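ABC transporter, substrate binding protein (Aeropyrum pernix, PDB 3EAF) probably binds a small solute outside the cell and delivers it to the membrane permease of an ABC import system. Local coordinates at residues T230-F235 and I254-Y259. Sequence-based numbering, arbitrary orientation.
Sequences TNVWGF and ISPFIY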
# COMPACT_ATOMS: atom_id res chain seq x y z
N THR A 230 -1.23 8.28 10.13
CA THR A 230 -0.28 7.31 9.59
C THR A 230 -0.55 7.01 8.13
O THR A 230 -1.69 7.08 7.66
CB THR A 230 -0.27 5.95 10.35
OG1 THR A 230 -1.37 5.14 9.92
CG2 THR A 230 -0.31 6.14 11.86
N ASN A 231 0.52 6.65 7.43
CA ASN A 231 0.40 6.05 6.12
C ASN A 231 -0.40 4.75 6.21
O ASN A 231 -0.63 4.23 7.30
CB ASN A 231 1.78 5.80 5.53
CG ASN A 231 2.50 4.66 6.19
OD1 ASN A 231 2.61 3.59 5.61
ND2 ASN A 231 3.02 4.88 7.41
N VAL A 232 -0.81 4.24 5.05
CA VAL A 232 -1.66 3.04 4.94
C VAL A 232 -1.15 1.80 5.70
O VAL A 232 -1.94 1.06 6.29
CB VAL A 232 -2.01 2.70 3.44
CG1 VAL A 232 -0.73 2.48 2.60
CG2 VAL A 232 -2.95 1.49 3.35
N TRP A 233 0.17 1.59 5.71
CA TRP A 233 0.77 0.42 6.37
C TRP A 233 0.95 0.60 7.88
O TRP A 233 1.44 -0.30 8.55
CB TRP A 233 2.10 0.03 5.71
CG TRP A 233 1.99 -0.29 4.24
CD1 TRP A 233 2.42 0.49 3.20
CD2 TRP A 233 1.41 -1.46 3.64
NE1 TRP A 233 2.15 -0.12 2.00
CE2 TRP A 233 1.54 -1.32 2.24
CE3 TRP A 233 0.82 -2.62 4.15
CZ2 TRP A 233 1.07 -2.29 1.34
CZ3 TRP A 233 0.36 -3.59 3.26
CH2 TRP A 233 0.49 -3.41 1.87
N GLY A 234 0.54 1.76 8.41
CA GLY A 234 0.79 2.10 9.82
C GLY A 234 -0.42 2.00 10.73
O GLY A 234 -0.32 2.24 11.94
N PHE A 235 -1.55 1.62 10.15
CA PHE A 235 -2.85 1.67 10.82
C PHE A 235 -3.77 0.63 10.20
O PHE A 235 -3.87 0.53 8.97
CB PHE A 235 -3.46 3.06 10.64
CG PHE A 235 -4.67 3.33 11.51
CD1 PHE A 235 -4.52 3.96 12.74
CD2 PHE A 235 -5.96 3.01 11.07
CE1 PHE A 235 -5.64 4.24 13.54
CE2 PHE A 235 -7.08 3.28 11.86
CZ PHE A 235 -6.91 3.91 13.09
N ILE A 254 -4.74 6.30 6.89
CA ILE A 254 -5.09 6.42 5.49
C ILE A 254 -5.28 5.02 4.92
O ILE A 254 -4.57 4.09 5.31
CB ILE A 254 -3.98 7.16 4.69
CG1 ILE A 254 -3.74 8.57 5.26
CG2 ILE A 254 -4.30 7.22 3.19
CD1 ILE A 254 -2.47 9.24 4.74
N SER A 255 -6.24 4.87 4.01
CA SER A 255 -6.35 3.64 3.23
C SER A 255 -7.05 3.93 1.91
O SER A 255 -8.15 4.48 1.91
CB SER A 255 -7.11 2.55 3.99
OG SER A 255 -7.24 1.39 3.19
N PRO A 256 -6.42 3.56 0.78
CA PRO A 256 -7.08 3.61 -0.53
C PRO A 256 -8.19 2.55 -0.70
O PRO A 256 -8.98 2.62 -1.65
CB PRO A 256 -5.94 3.34 -1.52
CG PRO A 256 -4.67 3.54 -0.73
CD PRO A 256 -5.02 3.11 0.66
N PHE A 257 -8.24 1.59 0.24
CA PHE A 257 -9.11 0.42 0.14
C PHE A 257 -10.05 0.38 1.33
O PHE A 257 -9.62 0.64 2.47
CB PHE A 257 -8.28 -0.87 0.12
CG PHE A 257 -7.00 -0.77 -0.68
CD1 PHE A 257 -7.01 -0.95 -2.06
CD2 PHE A 257 -5.80 -0.46 -0.05
CE1 PHE A 257 -5.85 -0.84 -2.80
CE2 PHE A 257 -4.63 -0.35 -0.79
CZ PHE A 257 -4.65 -0.54 -2.17
N ILE A 258 -11.31 0.05 1.07
CA ILE A 258 -12.30 -0.12 2.14
C ILE A 258 -11.93 -1.31 3.03
O ILE A 258 -11.46 -2.34 2.54
CB ILE A 258 -13.75 -0.26 1.54
CG1 ILE A 258 -14.82 0.08 2.59
CG2 ILE A 258 -13.98 -1.65 0.93
CD1 ILE A 258 -14.79 1.53 3.09
N TYR A 259 -12.08 -1.15 4.35
CA TYR A 259 -11.85 -2.24 5.29
C TYR A 259 -13.02 -3.21 5.18
O TYR A 259 -14.15 -2.77 4.92
CB TYR A 259 -11.82 -1.75 6.73
CG TYR A 259 -10.61 -0.96 7.19
CD1 TYR A 259 -9.80 -0.26 6.29
CD2 TYR A 259 -10.31 -0.87 8.55
CE1 TYR A 259 -8.71 0.49 6.73
CE2 TYR A 259 -9.23 -0.13 9.00
CZ TYR A 259 -8.43 0.54 8.09
OH TYR A 259 -7.37 1.26 8.56
O HOH W 1 -5.30 2.36 7.27
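I254 N donates to T230 O at 3.2 Å, the last backbone bond between parallel strands 227-230 and 251-255 before the two segments part. Beyond it V232 CA makes a C-H...O contact of 3.1 Å with I254 O. A water takes over where the segments diverge: it donates to F235 O and to I254 O (2.7 Å) and accepts from Y259 OH, so that I254 O receives both the water and the V232 CA-H. An apolar contact lies beside this polar seam: V232 CG2, anti to the backbone N, meets P256 CD at 3.8 Å, the two side chains crossing at about a right angle. The Y259 hydroxyl lies in the plane of the F235 ring at its edge, OH 3.4 Å from CD2. Side-chain and backbone bonds shape the loops: N231 OD1 accepts from W233 N in an Asx turn and also bonds Y154, N231 O takes T230 OG1 and G234 N from opposite faces, and S255 OG donates to F257 O at 2.6 Å. Both loops leave the C-terminal ends of parallel strands and reach the other lobe, W233 packing edge-to-face on W83, as at the interdomain cleft of periplasmic binding proteins; the water thus joins three groups where direct pairing between 227-230 and 251-255 has ended.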